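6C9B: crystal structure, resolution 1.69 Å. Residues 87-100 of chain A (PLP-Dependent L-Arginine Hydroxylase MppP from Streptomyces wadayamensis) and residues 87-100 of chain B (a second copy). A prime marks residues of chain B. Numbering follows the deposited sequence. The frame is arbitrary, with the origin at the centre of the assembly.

Chain A 87-100: CYSSSVSMEILARS
Chain B (87-100) CYSSSVSMEILARS

Symmetric interfaces often pair each residue with its own copy near the twofold axis and exchange partners farther out, and residues 87-100 of the hydroxylase MppP illustrate the principle. In each chain a short lead-in, extended at Cys87 (phi/psi -116/159) and turning at Tyr88 (-58/-34), reaches Ser89 (-158/166), the N-cap of a helix spanning 90-100 with phi/psi near -63/-40. Ser89, chi1 p, accepts from its own Val92 N (N to OG 3.0 Å), satisfying a free first-turn amide. The helices run in the same general direction, 45° apart and 12.4 Å at closest approach, and they splay: CA-CA separations grow from 6.7 Å at Tyr88-Tyr88′ through 8.1 Å at Val92-Val92′ and 9.2 Å at Glu95-Glu95′ to 10.1 Å at Arg99-Arg99′.

Where the backbones are closest, the tyrosines (chi1 m, chi2 near -60°) interleave. Each CB lies over the face of the opposing ring, 4.1 Å from Tyr88 CB to the Tyr88′ ring centroid and the same in reverse, so the slid rings, centroids 6.0 Å apart and planes at 25°, barely overlap. Val92, chi1 t, fills the space alongside: its CG2 lies 3.9 Å from Tyr88′ CD2 and 4.4 Å from Val92′ CG2. Water extends the fit, one molecule lying 2.7 Å from both Tyr88 OH and Ser89′ OG, its counterpart 2.7 Å from Ser89 OG and Tyr88′ OH.

Farther along, longer side chains span the widening gap. Glu95 (t, p, chi3 -3°) receives a two-pronged salt bridge from Arg99′, NE to OE2 and NH1 to OE1 both 2.9 Å; Arg99 returns the same pair to Glu95′, NE to OE2 at 2.8 Å and NH1 to OE1 at 2.9 Å. The arginines reach equivalent partners differently, chi1 m in Arg99 but t in Arg99′, with chi2 to chi4 -118°, -92° and 118° in Arg99 and 136°, 72° and 72° in Arg99′. Between them Glu95 OE2 and Glu95′ OE2 approach to 2.5 Å, a spacing at which one of the two acid groups probably carries a proton and donates it, easing what would otherwise be a clash of like charges.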

ATOM      1  N   CYS A  87       4.460   4.877  -3.811  1.00 15.71           N
ATOM      2  CA  CYS A  87       3.532   4.259  -2.881  1.00 15.87           C
ATOM      3  C   CYS A  87       2.741   3.183  -3.613  1.00 14.99           C
ATOM      4  O   CYS A  87       2.573   3.228  -4.834  1.00 18.05           O
ATOM      5  CB  CYS A  87       2.544   5.287  -2.293  1.00 17.20           C
ATOM      6  SG  CYS A  87       3.353   6.666  -1.482  1.00 21.60           S
ATOM      7  N   TYR A  88       2.184   2.240  -2.845  1.00 15.40           N
ATOM      8  CA  TYR A  88       1.383   1.191  -3.448  1.00 14.89           C
ATOM      9  C   TYR A  88       0.212   1.742  -4.250  1.00 17.62           C
ATOM     10  O   TYR A  88      -0.215   1.126  -5.236  1.00 18.32           O
ATOM     11  CB  TYR A  88       0.841   0.236  -2.391  1.00 16.79           C
ATOM     12  CG  TYR A  88       1.882  -0.458  -1.566  1.00 14.64           C
ATOM     13  CD1 TYR A  88       2.859  -1.257  -2.153  1.00 14.81           C
ATOM     14  CD2 TYR A  88       1.916  -0.294  -0.200  1.00 14.55           C
ATOM     15  CE1 TYR A  88       3.802  -1.888  -1.412  1.00 20.46           C
ATOM     16  CE2 TYR A  88       2.860  -0.928   0.564  1.00 14.64           C
ATOM     17  CZ  TYR A  88       3.811  -1.727  -0.047  1.00 16.07           C
ATOM     18  OH  TYR A  88       4.767  -2.363   0.697  1.00 16.48           O
ATOM     19  N   SER A  89      -0.360   2.848  -3.823  1.00 17.08           N
ATOM     20  CA  SER A  89      -1.479   3.433  -4.537  1.00 17.04           C
ATOM     21  C   SER A  89      -1.560   4.900  -4.169  1.00 18.24           C
ATOM     22  O   SER A  89      -0.973   5.349  -3.184  1.00 16.98           O
ATOM     23  CB  SER A  89      -2.785   2.741  -4.184  1.00 16.17           C
ATOM     24  OG  SER A  89      -3.140   3.103  -2.835  1.00 17.40           O
ATOM     25  N   SER A  90      -2.341   5.637  -4.959  1.00 19.13           N
ATOM     26  CA  SER A  90      -2.620   7.027  -4.633  1.00 18.72           C
ATOM     27  C   SER A  90      -3.374   7.147  -3.314  1.00 17.99           C
ATOM     28  O   SER A  90      -3.139   8.090  -2.554  1.00 17.16           O
ATOM     29  CB  SER A  90      -3.411   7.683  -5.766  1.00 19.27           C
ATOM     30  OG  SER A  90      -3.877   8.955  -5.373  1.00 21.47           O
ATOM     31  N   SER A  91      -4.263   6.196  -2.998  1.00 16.60           N
ATOM     32  CA  SER A  91      -4.955   6.266  -1.703  1.00 17.07           C
ATOM     33  C   SER A  91      -4.011   6.018  -0.531  1.00 16.41           C
ATOM     34  O   SER A  91      -4.229   6.564   0.555  1.00 15.43           O
ATOM     35  CB  SER A  91      -6.113   5.266  -1.661  1.00 20.62           C
ATOM     36  OG  SER A  91      -7.107   5.631  -2.601  1.00 20.13           O
ATOM     37  N   VAL A  92      -2.981   5.182  -0.713  1.00 16.57           N
ATOM     38  CA  VAL A  92      -1.958   5.063   0.322  1.00 15.14           C
ATOM     39  C   VAL A  92      -1.212   6.385   0.467  1.00 16.49           C
ATOM     40  O   VAL A  92      -0.980   6.863   1.590  1.00 15.62           O
ATOM     41  CB  VAL A  92      -1.011   3.892   0.004  1.00 15.82           C
ATOM     42  CG1 VAL A  92       0.170   3.930   0.933  1.00 15.87           C
ATOM     43  CG2 VAL A  92      -1.772   2.555   0.119  1.00 15.88           C
ATOM     44  N   SER A  93      -0.841   7.007  -0.657  1.00 16.41           N
ATOM     45  CA  SER A  93      -0.259   8.354  -0.593  1.00 14.93           C
ATOM     46  C   SER A  93      -1.166   9.303   0.174  1.00 17.04           C
ATOM     47  O   SER A  93      -0.696  10.104   0.989  1.00 15.42           O
ATOM     48  CB  SER A  93      -0.003   8.921  -1.999  1.00 16.88           C
ATOM     49  OG  SER A  93       0.808   8.056  -2.791  1.00 19.13           O
ATOM     50  N   MET A  94      -2.478   9.234  -0.084  1.00 16.64           N
ATOM     51  CA  MET A  94      -3.445  10.123   0.566  1.00 14.70           C
ATOM     52  C   MET A  94      -3.552   9.850   2.074  1.00 15.79           C
ATOM     53  O   MET A  94      -3.682  10.780   2.881  1.00 15.89           O
ATOM     54  CB  MET A  94      -4.802   9.969  -0.144  1.00 17.01           C
ATOM     55  CG  MET A  94      -5.854  10.915   0.359  1.00 34.64           C
ATOM     56  SD  MET A  94      -5.477  12.629  -0.151  1.00 28.74           S
ATOM     57  CE  MET A  94      -5.767  13.512   1.380  1.00 53.96           C
ATOM     58  N   GLU A  95      -3.480   8.581   2.477  1.00 17.04           N
ATOM     59  CA  GLU A  95      -3.465   8.258   3.894  1.00 14.31           C
ATOM     60  C   GLU A  95      -2.230   8.854   4.561  1.00 14.73           C
ATOM     61  O   GLU A  95      -2.308   9.420   5.667  1.00 15.96           O
ATOM     62  CB  GLU A  95      -3.509   6.739   4.047  1.00 15.21           C
ATOM     63  CG  GLU A  95      -3.348   6.205   5.500  1.00 15.24           C
ATOM     64  CD  GLU A  95      -4.561   6.421   6.359  1.00 19.17           C
ATOM     65  OE1 GLU A  95      -5.534   7.034   5.866  1.00 20.31           O
ATOM     66  OE2 GLU A  95      -4.545   5.978   7.531  1.00 20.86           O
ATOM     67  N   ILE A  96      -1.076   8.725   3.905  1.00 17.40           N
ATOM     68  CA  ILE A  96       0.145   9.338   4.416  1.00 15.66           C
ATOM     69  C   ILE A  96      -0.038  10.842   4.553  1.00 14.06           C
ATOM     70  O   ILE A  96       0.315  11.439   5.578  1.00 17.11           O
ATOM     71  CB  ILE A  96       1.323   8.992   3.481  1.00 13.94           C
ATOM     72  CG1 ILE A  96       1.671   7.504   3.598  1.00 14.37           C
ATOM     73  CG2 ILE A  96       2.563   9.858   3.813  1.00 15.36           C
ATOM     74  CD1 ILE A  96       2.524   6.976   2.432  1.00 17.11           C
ATOM     75  N   LEU A  97      -0.570  11.485   3.504  1.00 14.46           N
ATOM     76  CA  LEU A  97      -0.762  12.932   3.534  1.00 14.70           C
ATOM     77  C   LEU A  97      -1.741  13.327   4.631  1.00 15.85           C
ATOM     78  O   LEU A  97      -1.483  14.263   5.393  1.00 14.84           O
ATOM     79  CB  LEU A  97      -1.251  13.448   2.178  1.00 16.13           C
ATOM     80  CG  LEU A  97      -1.575  14.947   2.110  1.00 17.94           C
ATOM     81  CD1 LEU A  97      -0.413  15.847   2.478  1.00 16.65           C
ATOM     82  CD2 LEU A  97      -2.093  15.321   0.738  1.00 19.74           C
ATOM     83  N   ALA A  98      -2.870  12.614   4.731  1.00 14.85           N
ATOM     84  CA  ALA A  98      -3.871  12.959   5.735  1.00 15.25           C
ATOM     85  C   ALA A  98      -3.298  12.822   7.141  1.00 17.34           C
ATOM     86  O   ALA A  98      -3.440  13.720   7.970  1.00 16.57           O
ATOM     87  CB  ALA A  98      -5.106  12.083   5.579  1.00 17.06           C
ATOM     88  N   ARG A  99      -2.611  11.716   7.417  1.00 17.49           N
ATOM     89  CA  ARG A  99      -1.979  11.564   8.722  1.00 18.52           C
ATOM     90  C   ARG A  99      -0.934  12.639   8.966  1.00 15.39           C
ATOM     91  O   ARG A  99      -0.778  13.128  10.101  1.00 18.24           O
ATOM     92  CB  ARG A  99      -1.344  10.184   8.833  1.00 23.31           C
ATOM     93  CG  ARG A  99      -2.330   9.162   9.205  1.00 36.16           C
ATOM     94  CD  ARG A  99      -1.972   8.512  10.547  1.00 24.89           C
ATOM     95  NE  ARG A  99      -1.162   7.352  10.255  1.00 28.64           N
ATOM     96  CZ  ARG A  99       0.091   7.167  10.640  1.00 24.92           C
ATOM     97  NH1 ARG A  99       0.672   6.048  10.280  1.00 23.13           N
ATOM     98  NH2 ARG A  99       0.738   8.051  11.401  1.00 23.36           N
ATOM     99  N   SER A 100      -0.196  13.005   7.920  1.00 16.14           N
ATOM    100  CA  SER A 100       0.851  14.003   8.066  1.00 15.65           C
ATOM    101  C   SER A 100       0.277  15.390   8.348  1.00 17.11           C
ATOM    102  O   SER A 100       0.879  16.172   9.088  1.00 19.84           O
ATOM    103  CB  SER A 100       1.710  14.054   6.806  1.00 16.72           C
ATOM    104  OG  SER A 100       2.444  12.846   6.618  1.00 20.46           O
TER
ATOM    105  N   CYS B  87      -4.705  -6.909   1.483  1.00 18.76           N
ATOM    106  CA  CYS B  87      -4.134  -5.566   1.491  1.00 17.16           C
ATOM    107  C   CYS B  87      -2.837  -5.561   0.694  1.00 15.89           C
ATOM    108  O   CYS B  87      -2.208  -6.607   0.503  1.00 16.62           O
ATOM    109  CB  CYS B  87      -3.838  -5.091   2.916  1.00 16.45           C
ATOM    110  SG  CYS B  87      -5.307  -5.211   3.983  1.00 23.04           S
ATOM    111  N   TYR B  88      -2.417  -4.373   0.256  1.00 19.25           N
ATOM    112  CA  TYR B  88      -1.144  -4.269  -0.469  1.00 16.36           C
ATOM    113  C   TYR B  88       0.039  -4.810   0.325  1.00 18.80           C
ATOM    114  O   TYR B  88       1.020  -5.281  -0.268  1.00 18.35           O
ATOM    115  CB  TYR B  88      -0.851  -2.821  -0.842  1.00 16.62           C
ATOM    116  CG  TYR B  88      -1.910  -2.143  -1.664  1.00 15.80           C
ATOM    117  CD1 TYR B  88      -2.262  -2.630  -2.914  1.00 18.71           C
ATOM    118  CD2 TYR B  88      -2.522  -0.998  -1.223  1.00 14.86           C
ATOM    119  CE1 TYR B  88      -3.233  -1.990  -3.692  1.00 18.92           C
ATOM    120  CE2 TYR B  88      -3.457  -0.341  -1.996  1.00 16.77           C
ATOM    121  CZ  TYR B  88      -3.807  -0.851  -3.223  1.00 17.29           C
ATOM    122  OH  TYR B  88      -4.748  -0.239  -3.989  1.00 18.00           O
ATOM    123  N   SER B  89      -0.000  -4.743   1.645  1.00 15.38           N
ATOM    124  CA  SER B  89       1.106  -5.225   2.451  1.00 13.64           C
ATOM    125  C   SER B  89       0.602  -5.403   3.863  1.00 15.63           C
ATOM    126  O   SER B  89      -0.453  -4.878   4.234  1.00 16.57           O
ATOM    127  CB  SER B  89       2.270  -4.250   2.475  1.00 18.59           C
ATOM    128  OG  SER B  89       1.871  -3.087   3.202  1.00 17.77           O
ATOM    129  N   SER B  90       1.403  -6.102   4.655  1.00 15.92           N
ATOM    130  CA  SER B  90       1.070  -6.234   6.064  1.00 15.50           C
ATOM    131  C   SER B  90       1.102  -4.895   6.771  1.00 15.34           C
ATOM    132  O   SER B  90       0.306  -4.666   7.689  1.00 16.02           O
ATOM    133  CB  SER B  90       2.033  -7.226   6.712  1.00 18.08           C
ATOM    134  OG  SER B  90       1.994  -7.188   8.124  1.00 22.28           O
ATOM    135  N   SER B  91       2.012  -3.999   6.387  1.00 15.26           N
ATOM    136  CA  SER B  91       1.990  -2.675   7.017  1.00 15.97           C
ATOM    137  C   SER B  91       0.737  -1.880   6.662  1.00 16.41           C
ATOM    138  O   SER B  91       0.261  -1.100   7.493  1.00 15.07           O
ATOM    139  CB  SER B  91       3.214  -1.864   6.629  1.00 18.34           C
ATOM    140  OG  SER B  91       4.391  -2.485   7.113  1.00 18.19           O
ATOM    141  N   VAL B  92       0.204  -2.018   5.443  1.00 14.62           N
ATOM    142  CA  VAL B  92      -1.090  -1.397   5.141  1.00 13.83           C
ATOM    143  C   VAL B  92      -2.190  -2.020   6.002  1.00 14.27           C
ATOM    144  O   VAL B  92      -3.044  -1.305   6.550  1.00 17.61           O
ATOM    145  CB  VAL B  92      -1.393  -1.508   3.635  1.00 15.48           C
ATOM    146  CG1 VAL B  92      -2.847  -1.138   3.322  1.00 18.19           C
ATOM    147  CG2 VAL B  92      -0.463  -0.616   2.832  1.00 15.98           C
ATOM    148  N   SER B  93      -2.163  -3.341   6.181  1.00 15.58           N
ATOM    149  CA  SER B  93      -3.094  -3.973   7.122  1.00 14.51           C
ATOM    150  C   SER B  93      -2.936  -3.361   8.506  1.00 14.17           C
ATOM    151  O   SER B  93      -3.925  -3.095   9.213  1.00 15.37           O
ATOM    152  CB  SER B  93      -2.835  -5.480   7.218  1.00 15.44           C
ATOM    153  OG  SER B  93      -2.915  -6.127   5.959  1.00 19.09           O
ATOM    154  N   MET B  94      -1.686  -3.170   8.932  1.00 14.51           N
ATOM    155  CA  MET B  94      -1.415  -2.636  10.263  1.00 13.77           C
ATOM    156  C   MET B  94      -1.897  -1.188  10.394  1.00 18.60           C
ATOM    157  O   MET B  94      -2.385  -0.787  11.452  1.00 15.90           O
ATOM    158  CB  MET B  94       0.088  -2.757  10.560  1.00 14.18           C
ATOM    159  CG  MET B  94       0.488  -2.281  11.929  1.00 18.07           C
ATOM    160  SD  MET B  94      -0.093  -3.477  13.148  1.00 22.92           S
ATOM    161  CE  MET B  94      -0.614  -2.331  14.423  1.00 22.78           C
ATOM    162  N   GLU B  95      -1.754  -0.380   9.343  1.00 14.76           N
ATOM    163  CA  GLU B  95      -2.291   0.974   9.375  1.00 14.38           C
ATOM    164  C   GLU B  95      -3.802   0.940   9.549  1.00 16.48           C
ATOM    165  O   GLU B  95      -4.370   1.716  10.329  1.00 18.02           O
ATOM    166  CB  GLU B  95      -1.910   1.731   8.103  1.00 15.83           C
ATOM    167  CG  GLU B  95      -2.549   3.100   7.955  1.00 14.82           C
ATOM    168  CD  GLU B  95      -2.019   4.189   8.877  1.00 17.51           C
ATOM    169  OE1 GLU B  95      -1.158   3.929   9.725  1.00 19.83           O
ATOM    170  OE2 GLU B  95      -2.493   5.348   8.753  1.00 19.43           O
ATOM    171  N   ILE B  96      -4.464   0.047   8.823  1.00 15.51           N
ATOM    172  CA  ILE B  96      -5.913  -0.094   8.941  1.00 15.17           C
ATOM    173  C   ILE B  96      -6.280  -0.492  10.363  1.00 15.30           C
ATOM    174  O   ILE B  96      -7.197   0.081  10.972  1.00 16.85           O
ATOM    175  CB  ILE B  96      -6.417  -1.115   7.905  1.00 15.20           C
ATOM    176  CG1 ILE B  96      -6.270  -0.551   6.493  1.00 16.97           C
ATOM    177  CG2 ILE B  96      -7.863  -1.490   8.172  1.00 18.52           C
ATOM    178  CD1 ILE B  96      -6.372  -1.609   5.405  1.00 18.42           C
ATOM    179  N   LEU B  97      -5.570  -1.485  10.912  1.00 15.34           N
ATOM    180  CA  LEU B  97      -5.872  -1.954  12.260  1.00 15.12           C
ATOM    181  C   LEU B  97      -5.629  -0.848  13.277  1.00 17.76           C
ATOM    182  O   LEU B  97      -6.392  -0.672  14.229  1.00 17.10           O
ATOM    183  CB  LEU B  97      -5.026  -3.188  12.582  1.00 17.91           C
ATOM    184  CG  LEU B  97      -5.124  -3.745  14.008  1.00 18.10           C
ATOM    185  CD1 LEU B  97      -6.558  -4.153  14.321  1.00 19.02           C
ATOM    186  CD2 LEU B  97      -4.163  -4.923  14.208  1.00 20.03           C
ATOM    187  N   ALA B  98      -4.532  -0.133  13.125  1.00 16.50           N
ATOM    188  CA  ALA B  98      -4.191   0.884  14.111  1.00 15.73           C
ATOM    189  C   ALA B  98      -5.229   2.001  14.100  1.00 16.85           C
ATOM    190  O   ALA B  98      -5.674   2.460  15.157  1.00 18.05           O
ATOM    191  CB  ALA B  98      -2.798   1.428  13.817  1.00 18.79           C
ATOM    192  N   ARG B  99      -5.583   2.495  12.907  1.00 16.89           N
ATOM    193  CA  ARG B  99      -6.578   3.557  12.849  1.00 17.17           C
ATOM    194  C   ARG B  99      -7.919   3.044  13.354  1.00 18.11           C
ATOM    195  O   ARG B  99      -8.651   3.781  14.025  1.00 20.21           O
ATOM    196  CB  ARG B  99      -6.679   4.120  11.428  1.00 23.54           C
ATOM    197  CG  ARG B  99      -7.557   5.391  11.400  1.00 28.67           C
ATOM    198  CD  ARG B  99      -6.948   6.477  10.550  1.00 25.42           C
ATOM    199  NE  ARG B  99      -7.000   6.222   9.119  1.00 26.79           N
ATOM    200  CZ  ARG B  99      -8.109   6.271   8.391  1.00 25.79           C
ATOM    201  NH1 ARG B  99      -8.032   6.091   7.084  1.00 21.98           N
ATOM    202  NH2 ARG B  99      -9.294   6.462   8.969  1.00 24.62           N
ATOM    203  N   SER B 100      -8.222   1.760  13.101  1.00 17.21           N
ATOM    204  CA  SER B 100      -9.467   1.169  13.597  1.00 19.41           C
ATOM    205  C   SER B 100      -9.463   1.060  15.118  1.00 18.33           C
ATOM    206  O   SER B 100     -10.476   1.354  15.770  1.00 19.58           O
ATOM    207  CB  SER B 100      -9.677  -0.210  12.997  1.00 23.08           C
ATOM    208  OG  SER B 100      -9.856  -0.119  11.589  1.00 21.08           O
TER
HETATM  209  O   HOH W   1       4.382  -2.012   3.327  1.00 16.44           O
HETATM  210  O   HOH W   2      -5.652   2.094  -2.993  1.00 18.58           O